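PDB 3GO2: putative L-alanine-DL-glutamate epimerase from Burkholderia xenovorans, which probably acts as a racemase or epimerase of the mandelate racemase/muconate lactonizing enzyme family and binds magnesium ions. Local coordinates for residues Asp353-His358 with Glu381-Ala386; Gly322-Met327 with Pro373-Asp378; Asn19-Lys24 with Phe37-Gly42. All coordinates share one frame; numbering follows the deposited sequence.

Interaction 1 of 3, residues Asp353-His358 with Glu381-Ala386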
loop_
_atom_site.group_PDB
_atom_site.type_symbol
_atom_site.label_atom_id
_atom_site.label_comp_id
_atom_site.label_asym_id
_atom_site.label_seq_id
_atom_site.Cartn_x
_atom_site.Cartn_y
_atom_site.Cartn_z
ATOM N N ASP A 353 -38.678 -31.793 -19.393
ATOM C CA ASP A 353 -39.421 -31.025 -20.383
ATOM C C ASP A 353 -40.916 -30.917 -20.013
ATOM O O ASP A 353 -41.557 -29.948 -20.411
ATOM C CB ASP A 353 -39.220 -31.577 -21.799
ATOM C CG ASP A 353 -37.798 -31.335 -22.343
ATOM O OD1 ASP A 353 -36.934 -30.688 -21.670
ATOM O OD2 ASP A 353 -37.533 -31.805 -23.468
ATOM N N GLU A 354 -41.433 -31.876 -19.246
ATOM C CA GLU A 354 -42.801 -31.825 -18.712
ATOM C C GLU A 354 -43.028 -30.598 -17.831
ATOM O O GLU A 354 -44.132 -30.070 -17.783
ATOM C CB GLU A 354 -43.082 -33.114 -17.889
ATOM C CG GLU A 354 -44.530 -33.351 -17.429
ATOM C CD GLU A 354 -44.656 -34.449 -16.342
ATOM O OE1 GLU A 354 -43.705 -35.241 -16.149
ATOM O OE2 GLU A 354 -45.713 -34.509 -15.664
ATOM N N LEU A 355 -41.983 -30.170 -17.118
ATOM C CA LEU A 355 -42.122 -29.145 -16.082
ATOM C C LEU A 355 -42.223 -27.747 -16.637
ATOM O O LEU A 355 -42.638 -26.841 -15.915
ATOM C CB LEU A 355 -40.924 -29.188 -15.123
ATOM C CG LEU A 355 -40.781 -30.470 -14.306
ATOM C CD1 LEU A 355 -39.430 -30.485 -13.601
ATOM C CD2 LEU A 355 -41.922 -30.608 -13.313
ATOM N N PHE A 356 -41.827 -27.554 -17.898
ATOM C CA PHE A 356 -41.755 -26.223 -18.468
ATOM C C PHE A 356 -42.418 -26.152 -19.838
ATOM O O PHE A 356 -42.439 -27.137 -20.585
ATOM C CB PHE A 356 -40.277 -25.806 -18.609
ATOM C CG PHE A 356 -39.517 -25.812 -17.296
ATOM C CD1 PHE A 356 -39.635 -24.745 -16.417
ATOM C CD2 PHE A 356 -38.730 -26.891 -16.926
ATOM C CE1 PHE A 356 -38.948 -24.739 -15.209
ATOM C CE2 PHE A 356 -38.035 -26.884 -15.734
ATOM C CZ PHE A 356 -38.166 -25.804 -14.863
ATOM N N THR A 357 -42.916 -24.978 -20.184
ATOM C CA THR A 357 -43.589 -24.800 -21.468
ATOM C C THR A 357 -42.623 -24.904 -22.651
ATOM O O THR A 357 -42.967 -25.488 -23.690
ATOM C CB THR A 357 -44.354 -23.481 -21.533
ATOM O OG1 THR A 357 -43.468 -22.400 -21.233
ATOM C CG2 THR A 357 -45.569 -23.459 -20.570
ATOM N N HIS A 358 -41.412 -24.366 -22.486
ATOM C CA HIS A 358 -40.364 -24.397 -23.522
ATOM C C HIS A 358 -39.029 -24.871 -22.992
ATOM O O HIS A 358 -38.659 -24.604 -21.847
ATOM C CB HIS A 358 -40.157 -22.991 -24.111
ATOM C CG HIS A 358 -41.393 -22.419 -24.718
ATOM N ND1 HIS A 358 -41.837 -22.787 -25.976
ATOM C CD2 HIS A 358 -42.287 -21.519 -24.246
ATOM C CE1 HIS A 358 -42.954 -22.129 -26.246
ATOM N NE2 HIS A 358 -43.243 -21.343 -25.223
ATOM N N GLU A 381 -47.860 -25.634 -13.730
ATOM C CA GLU A 381 -48.340 -25.970 -12.396
ATOM C C GLU A 381 -48.821 -27.402 -12.222
ATOM O O GLU A 381 -48.516 -28.022 -11.207
ATOM C CB GLU A 381 -49.375 -24.947 -11.923
ATOM C CG GLU A 381 -48.647 -23.671 -11.614
ATOM C CD GLU A 381 -49.488 -22.459 -11.672
ATOM O OE1 GLU A 381 -49.808 -21.989 -10.558
ATOM O OE2 GLU A 381 -49.769 -21.956 -12.807
ATOM N N GLU A 382 -49.600 -27.917 -13.167
ATOM C CA GLU A 382 -50.046 -29.307 -13.061
ATOM C C GLU A 382 -48.853 -30.278 -13.030
ATOM O O GLU A 382 -48.861 -31.284 -12.293
ATOM C CB GLU A 382 -51.001 -29.656 -14.207
ATOM C CG GLU A 382 -51.588 -31.060 -14.085
ATOM C CD GLU A 382 -52.627 -31.378 -15.126
ATOM O OE1 GLU A 382 -52.841 -30.568 -16.059
ATOM O OE2 GLU A 382 -53.267 -32.453 -14.962
ATOM N N ALA A 383 -47.829 -29.980 -13.829
ATOM C CA ALA A 383 -46.657 -30.863 -13.921
ATOM C C ALA A 383 -45.830 -30.799 -12.634
ATOM O O ALA A 383 -45.329 -31.817 -12.160
ATOM C CB ALA A 383 -45.814 -30.522 -15.124
ATOM N N ILE A 384 -45.719 -29.613 -12.040
ATOM C CA ILE A 384 -45.069 -29.458 -10.737
ATOM C C ILE A 384 -45.740 -30.374 -9.727
ATOM O O ILE A 384 -45.091 -31.047 -8.939
ATOM C CB ILE A 384 -45.116 -27.993 -10.271
ATOM C CG1 ILE A 384 -44.099 -27.189 -11.088
ATOM C CG2 ILE A 384 -44.853 -27.870 -8.766
ATOM C CD1 ILE A 384 -44.208 -25.702 -10.916
ATOM N N LEU A 385 -47.058 -30.417 -9.754
ATOM C CA LEU A 385 -47.773 -31.205 -8.743
ATOM C C LEU A 385 -47.746 -32.700 -9.037
ATOM O O LEU A 385 -48.025 -33.502 -8.144
ATOM C CB LEU A 385 -49.202 -30.710 -8.577
ATOM C CG LEU A 385 -49.307 -29.319 -7.955
ATOM C CD1 LEU A 385 -50.739 -28.759 -8.126
ATOM C CD2 LEU A 385 -48.850 -29.277 -6.505
ATOM N N ALA A 386 -47.398 -33.083 -10.263
ATOM C CA ALA A 386 -47.227 -34.491 -10.621
ATOM C C ALA A 386 -45.894 -35.025 -10.152
ATOM O O ALA A 386 -45.656 -36.260 -10.199
ATOM C CB ALA A 386 -47.360 -34.683 -12.114
#

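Interaction 2 of 3, residues Gly322-Met327 with Pro373-Asp378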
loop_
_atom_site.group_PDB
_atom_site.type_symbol
_atom_site.label_atom_id
_atom_site.label_comp_id
_atom_site.label_asym_id
_atom_site.label_seq_id
_atom_site.Cartn_x
_atom_site.Cartn_y
_atom_site.Cartn_z
ATOM N N GLY A 322 -32.800 -25.892 -13.326
ATOM C CA GLY A 322 -33.781 -26.281 -14.333
ATOM C C GLY A 322 -33.816 -25.369 -15.545
ATOM O O GLY A 322 -33.046 -24.403 -15.659
ATOM N N HIS A 323 -34.736 -25.661 -16.465
ATOM C CA HIS A 323 -34.816 -24.877 -17.708
ATOM C C HIS A 323 -35.100 -23.415 -17.469
ATOM O O HIS A 323 -34.638 -22.579 -18.223
ATOM C CB HIS A 323 -35.899 -25.403 -18.663
ATOM C CG HIS A 323 -35.543 -26.676 -19.356
ATOM N ND1 HIS A 323 -34.246 -27.125 -19.501
ATOM C CD2 HIS A 323 -36.332 -27.598 -19.966
ATOM C CE1 HIS A 323 -34.252 -28.256 -20.181
ATOM N NE2 HIS A 323 -35.506 -28.566 -20.473
ATOM N N LEU A 324 -35.906 -23.074 -16.468
ATOM C CA LEU A 324 -36.192 -21.654 -16.240
ATOM C C LEU A 324 -34.917 -20.888 -15.849
ATOM O O LEU A 324 -34.692 -19.774 -16.332
ATOM C CB LEU A 324 -37.315 -21.452 -15.236
ATOM C CG LEU A 324 -37.657 -20.011 -14.870
ATOM C CD1 LEU A 324 -37.887 -19.150 -16.111
ATOM C CD2 LEU A 324 -38.886 -19.958 -13.965
ATOM N N CYS A 325 -34.079 -21.477 -15.012
ATOM C CA CYS A 325 -32.785 -20.849 -14.703
ATOM C C CYS A 325 -31.955 -20.648 -15.959
ATOM O O CYS A 325 -31.287 -19.621 -16.100
ATOM C CB CYS A 325 -31.996 -21.647 -13.686
ATOM S SG CYS A 325 -32.698 -21.542 -12.020
ATOM N N THR A 326 -31.981 -21.617 -16.872
ATOM C CA THR A 326 -31.229 -21.467 -18.116
ATOM C C THR A 326 -31.746 -20.290 -18.916
ATOM O O THR A 326 -30.949 -19.496 -19.467
ATOM C CB THR A 326 -31.277 -22.760 -18.970
ATOM O OG1 THR A 326 -30.629 -23.814 -18.258
ATOM C CG2 THR A 326 -30.560 -22.562 -20.309
ATOM N N MET A 327 -33.074 -20.142 -18.975
ATOM C CA MET A 327 -33.658 -19.036 -19.745
ATOM C C MET A 327 -33.407 -17.687 -19.038
ATOM O O MET A 327 -33.159 -16.687 -19.689
ATOM C CB MET A 327 -35.131 -19.293 -20.030
ATOM C CG MET A 327 -35.376 -20.513 -20.869
ATOM S SD MET A 327 -34.513 -20.544 -22.490
ATOM C CE MET A 327 -35.822 -21.344 -23.507
ATOM N N PRO A 373 -42.193 -13.116 -24.789
ATOM C CA PRO A 373 -42.244 -12.182 -23.665
ATOM C C PRO A 373 -41.811 -12.863 -22.357
ATOM O O PRO A 373 -42.239 -13.978 -22.073
ATOM C CB PRO A 373 -43.717 -11.764 -23.609
ATOM C CG PRO A 373 -44.184 -11.924 -25.060
ATOM C CD PRO A 373 -43.456 -13.131 -25.561
ATOM N N GLY A 374 -40.997 -12.172 -21.579
ATOM C CA GLY A 374 -40.473 -12.714 -20.347
ATOM C C GLY A 374 -39.173 -13.478 -20.551
ATOM O O GLY A 374 -38.422 -13.221 -21.484
ATOM N N TRP A 375 -38.902 -14.413 -19.653
ATOM C CA TRP A 375 -37.670 -15.179 -19.677
ATOM C C TRP A 375 -37.567 -16.135 -20.849
ATOM O O TRP A 375 -36.459 -16.401 -21.327
ATOM C CB TRP A 375 -37.487 -15.971 -18.383
ATOM C CG TRP A 375 -37.300 -15.141 -17.151
ATOM C CD1 TRP A 375 -38.015 -15.245 -16.004
ATOM C CD2 TRP A 375 -36.292 -14.140 -16.909
ATOM N NE1 TRP A 375 -37.559 -14.341 -15.065
ATOM C CE2 TRP A 375 -36.498 -13.648 -15.599
ATOM C CE3 TRP A 375 -35.225 -13.627 -17.657
ATOM C CZ2 TRP A 375 -35.677 -12.652 -15.030
ATOM C CZ3 TRP A 375 -34.413 -12.620 -17.073
ATOM C CH2 TRP A 375 -34.658 -12.146 -15.798
ATOM N N GLY A 376 -38.715 -16.660 -21.311
ATOM C CA GLY A 376 -38.702 -17.600 -22.439
ATOM C C GLY A 376 -39.264 -18.981 -22.141
ATOM O O GLY A 376 -39.362 -19.829 -23.029
ATOM N N THR A 377 -39.604 -19.238 -20.875
ATOM C CA THR A 377 -40.274 -20.490 -20.503
ATOM C C THR A 377 -41.025 -20.266 -19.199
ATOM O O THR A 377 -40.650 -19.401 -18.412
ATOM C CB THR A 377 -39.259 -21.640 -20.407
ATOM O OG1 THR A 377 -39.928 -22.905 -20.410
ATOM C CG2 THR A 377 -38.415 -21.537 -19.113
ATOM N N ASP A 378 -42.111 -21.012 -18.994
ATOM C CA ASP A 378 -42.921 -20.946 -17.785
ATOM C C ASP A 378 -42.974 -22.330 -17.158
ATOM O O ASP A 378 -43.134 -23.330 -17.858
ATOM C CB ASP A 378 -44.356 -20.536 -18.122
ATOM C CG ASP A 378 -44.459 -19.118 -18.630
ATOM O OD1 ASP A 378 -43.759 -18.222 -18.080
ATOM O OD2 ASP A 378 -45.270 -18.893 -19.567
#

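Interaction 3 of 3, residues Asn19-Lys24 with Phe37-Gly42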
loop_
_atom_site.group_PDB
_atom_site.type_symbol
_atom_site.label_atom_id
_atom_site.label_comp_id
_atom_site.label_asym_id
_atom_site.label_seq_id
_atom_site.Cartn_x
_atom_site.Cartn_y
_atom_site.Cartn_z
ATOM N N ASN A 19 -34.529 -30.713 -5.160
ATOM C CA ASN A 19 -35.781 -30.158 -5.625
ATOM C C ASN A 19 -35.539 -28.915 -6.445
ATOM O O ASN A 19 -34.489 -28.269 -6.319
ATOM C CB ASN A 19 -36.651 -29.786 -4.440
ATOM C CG ASN A 19 -37.038 -30.997 -3.619
ATOM O OD1 ASN A 19 -37.360 -32.045 -4.181
ATOM N ND2 ASN A 19 -37.017 -30.857 -2.299
ATOM N N TYR A 20 -36.528 -28.563 -7.248
ATOM C CA TYR A 20 -36.570 -27.239 -7.854
ATOM C C TYR A 20 -37.539 -26.390 -7.071
ATOM O O TYR A 20 -38.512 -26.902 -6.551
ATOM C CB TYR A 20 -37.090 -27.290 -9.268
ATOM C CG TYR A 20 -36.219 -27.952 -10.301
ATOM C CD1 TYR A 20 -34.829 -28.052 -10.167
ATOM C CD2 TYR A 20 -36.788 -28.403 -11.483
ATOM C CE1 TYR A 20 -34.066 -28.633 -11.144
ATOM C CE2 TYR A 20 -36.019 -28.972 -12.459
ATOM C CZ TYR A 20 -34.663 -29.080 -12.288
ATOM O OH TYR A 20 -33.915 -29.643 -13.301
ATOM N N HIS A 21 -37.288 -25.087 -7.017
ATOM C CA HIS A 21 -38.198 -24.149 -6.401
ATOM C C HIS A 21 -38.514 -22.992 -7.340
ATOM O O HIS A 21 -37.682 -22.601 -8.146
ATOM C CB HIS A 21 -37.589 -23.557 -5.124
ATOM C CG HIS A 21 -37.213 -24.577 -4.098
ATOM N ND1 HIS A 21 -37.959 -24.775 -2.954
ATOM C CD2 HIS A 21 -36.149 -25.411 -4.008
ATOM C CE1 HIS A 21 -37.381 -25.705 -2.211
ATOM N NE2 HIS A 21 -36.287 -26.111 -2.827
ATOM N N PHE A 22 -39.704 -22.423 -7.182
ATOM C CA PHE A 22 -40.175 -21.353 -8.057
ATOM C C PHE A 22 -40.885 -20.293 -7.275
ATOM O O PHE A 22 -41.522 -20.606 -6.260
ATOM C CB PHE A 22 -41.137 -21.905 -9.134
ATOM C CG PHE A 22 -40.590 -23.053 -9.885
ATOM C CD1 PHE A 22 -39.733 -22.851 -10.947
ATOM C CD2 PHE A 22 -40.888 -24.356 -9.523
ATOM C CE1 PHE A 22 -39.185 -23.937 -11.628
ATOM C CE2 PHE A 22 -40.353 -25.435 -10.212
ATOM C CZ PHE A 22 -39.499 -25.227 -11.243
ATOM N N VAL A 23 -40.738 -19.051 -7.733
ATOM C CA VAL A 23 -41.580 -17.915 -7.310
ATOM C C VAL A 23 -42.593 -17.640 -8.422
ATOM O O VAL A 23 -42.245 -17.598 -9.599
ATOM C CB VAL A 23 -40.777 -16.634 -7.041
ATOM C CG1 VAL A 23 -41.706 -15.450 -6.684
ATOM C CG2 VAL A 23 -39.773 -16.882 -5.909
ATOM N N LYS A 24 -43.845 -17.466 -8.015
ATOM C CA LYS A 24 -44.960 -17.153 -8.907
ATOM C C LYS A 24 -45.591 -15.860 -8.435
ATOM O O LYS A 24 -46.150 -15.797 -7.337
ATOM C CB LYS A 24 -46.012 -18.261 -8.860
ATOM C CG LYS A 24 -47.158 -17.995 -9.794
ATOM C CD LYS A 24 -48.286 -18.991 -9.599
ATOM C CE LYS A 24 -49.306 -18.844 -10.673
ATOM N NZ LYS A 24 -50.467 -19.781 -10.405
ATOM N N PHE A 37 -35.488 -20.717 -8.117
ATOM C CA PHE A 37 -34.428 -20.580 -7.105
ATOM C C PHE A 37 -34.067 -21.960 -6.532
ATOM O O PHE A 37 -34.662 -22.965 -6.889
ATOM C CB PHE A 37 -34.820 -19.569 -6.014
ATOM C CG PHE A 37 -35.957 -19.992 -5.119
ATOM C CD1 PHE A 37 -35.720 -20.572 -3.865
ATOM C CD2 PHE A 37 -37.258 -19.798 -5.510
ATOM C CE1 PHE A 37 -36.777 -20.910 -3.017
ATOM C CE2 PHE A 37 -38.315 -20.167 -4.683
ATOM C CZ PHE A 37 -38.072 -20.742 -3.445
ATOM N N ASP A 38 -33.073 -22.006 -5.652
ATOM C CA ASP A 38 -32.505 -23.242 -5.170
ATOM C C ASP A 38 -32.231 -23.161 -3.678
ATOM O O ASP A 38 -31.824 -22.102 -3.172
ATOM C CB ASP A 38 -31.215 -23.502 -5.946
ATOM C CG ASP A 38 -30.430 -24.659 -5.412
ATOM O OD1 ASP A 38 -30.729 -25.799 -5.838
ATOM O OD2 ASP A 38 -29.507 -24.419 -4.589
ATOM N N GLU A 39 -32.448 -24.272 -2.986
ATOM C CA GLU A 39 -32.037 -24.407 -1.582
ATOM C C GLU A 39 -30.976 -25.491 -1.388
ATOM O O GLU A 39 -30.301 -25.525 -0.348
ATOM C CB GLU A 39 -33.221 -24.731 -0.697
ATOM C CG GLU A 39 -34.202 -23.585 -0.566
ATOM C CD GLU A 39 -35.297 -23.831 0.418
ATOM O OE1 GLU A 39 -35.357 -24.937 0.981
ATOM O OE2 GLU A 39 -36.106 -22.908 0.627
ATOM N N GLY A 40 -30.836 -26.369 -2.373
ATOM C CA GLY A 40 -29.865 -27.478 -2.300
ATOM C C GLY A 40 -28.389 -27.141 -2.208
ATOM O O GLY A 40 -27.639 -27.863 -1.539
ATOM N N PHE A 41 -27.964 -26.065 -2.865
ATOM C CA PHE A 41 -26.553 -25.664 -2.882
ATOM C C PHE A 41 -26.237 -24.834 -1.645
ATOM O O PHE A 41 -25.866 -23.663 -1.731
ATOM C CB PHE A 41 -26.220 -24.911 -4.161
ATOM C CG PHE A 41 -24.735 -24.853 -4.483
ATOM C CD1 PHE A 41 -23.988 -26.018 -4.582
ATOM C CD2 PHE A 41 -24.110 -23.641 -4.753
ATOM C CE1 PHE A 41 -22.636 -25.979 -4.883
ATOM C CE2 PHE A 41 -22.755 -23.595 -5.071
ATOM C CZ PHE A 41 -22.021 -24.781 -5.131
ATOM N N GLY A 42 -26.397 -25.467 -0.497
ATOM C CA GLY A 42 -25.979 -24.895 0.778
ATOM C C GLY A 42 -26.873 -23.790 1.288
ATOM O O GLY A 42 -26.440 -22.995 2.131
HETATM O O HOH W 1 -32.619 -26.633 -7.620
HETATM O O HOH W 2 -33.231 -26.772 -4.124
#

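Interaction 1 of 3, residues Asp353-His358 with Glu381-Ala386
A383 presses its methyl group against E354 and L355, which lie in the short, weakly bonded helix near 353-355, and the contact involves no hydrogen bond between the two segments. Along the C-terminal helix 381-386, A383 does most of the touching: its CB lies 3.2 Å from the backbone O of E354 and 3.9 Å from CG of the same residue. The backbones are close here, with the CA atoms of L355 and A383 5.3 Å apart. CD2 of L355 comes to 3.8 Å from the carbonyl O of A383, the CG of L355 being anti to its own carbonyl carbon (chi1 -64°). I384 follows with a lighter touch, its backbone N 4.1 Å from CD2 of L355, while its side chain rests on L11 and C13 of strand 5-14 and on F22. Further on, A386 turns its CB toward E354. In the conformer given, one of two, the extended E354 chain brings OE2 near the CB atoms of A383 and A386, 3.9 Å from the latter, and OE1 is hydrogen-bonded to H387; the place of this carboxylate is therefore less certain than that of the backbone. The C-terminal helix thus packs between the 353-358 segment of the barrel domain and strands 5-14 and 19-27 of the N-terminal sheet, within the two-domain fold of the enolase superfamily.

Interaction 2 of 3, residues Gly322-Met327 with Pro373-Asp378
L324 and M327, one turn apart on helix 323-335, receive T377 between them. The helix is the next element after strand 314-317, as expected of a beta-alpha unit in the TIM-barrel-like domain of the enolase superfamily, and the irregular chain 373-378 runs past its first turn. G322 occupies the N-cap position, and its N and that of C325 are hydrogen-bonded to the carboxylate of E36, which ties this helix start to the N-terminal sheet.

Apolar packing carries the contact. The T377 methyl, CG2, lies 3.6 Å from CA of L324 and 3.7 Å from CG of M327, and the side chains of M327 and T377 cross at about a right angle. With OG1 anti to the backbone N (chi1 -164°), the methyl is turned to the helix while the hydroxyl is hydrogen-bonded to O of H358. L324 also reaches back to W375: its CD1 is 3.9 Å from CD1 of W375, approaching the indole obliquely.

Side-chain carbons also meet backbone oxygens. CD1 of L324 comes to 3.6 Å from O of T377, and CB of M327 to 3.4 Å from O of W375. No hydrogen bond joins the two segments. OD1 of D378 is in a salt bridge with K101, and the backbone N-H of W375 is bonded to OD1 of D97.

Near G376 the M327 chain is bent, and of its side chain only the terminal methyl comes close, with CE 3.9 Å from O of G376.

Interaction 3 of 3, residues Asn19-Lys24 with Phe37-Gly42
The end of strand 32-37 pairs antiparallel with strand 19-27 in the three-stranded sheet of the N-terminal domain, and H21 and F37 form a hydrogen-bonded pair there. F37 N donates to O of H21 over 2.9 Å at 163°; the return bond, H21 N to F37 O, is weak at 3.4 Å. Beyond F37 the 37-42 segment leaves the sheet as a loop.

On the same face of the sheet the two side chains overlap. A chi1 of 68° sets CG of F37 between its backbone N and carbonyl carbon, and CB of H21 sits over the centre of the F37 ring, 3.4 Å from the centroid, in a CH-pi contact. O of F22 lies at the ring edge, and CG2 of V23 meets CE2 obliquely. E39 covers a face of the imidazole: its CG lies above the ring, offset toward the rim, and the carboxylate plane is 26° from the imidazole, stacked with CD 3.8 Å from CE1 of H21. OE2 of E39 is hydrogen-bonded to T47 of helix 46-57, which fixes that end.

Two waters fill in where the strands part. Water 2 donates to O of N19 and to OD1 of D38 and accepts from N of E39; water 1 lies within hydrogen-bonding distance of the same two acceptors, its use of protons unsettled. OD2 of D38 uses its syn lone pair to take the N-H of F41 at 2.8 Å, an Asx motif that shapes the loop.

A carboxylate stacked on the imidazole would tend to favour a protonated H21, and D38, gripped through both oxygens, couples the strand to the turn of the loop.

How the interactions relate
Interactions 1 and 2 each touch interaction 3 through F22, their centres lying 15 and 14 Å from its own: the F22 ring meets F356 and I384 of interaction 1 and L324 of interaction 2. Interactions 1 and 2, centred 13 Å apart, alternate along the chain and are joined directly, O of H358 lying 2.6 Å from OG1 of T377 and OD1 of D353 2.8 Å from NE2 of H323, both probable hydrogen bonds. These two contacts lie away from the annotated sites. Interaction 3 comes nearer, the side chain of D38 being about 12 Å from a bound magnesium ion.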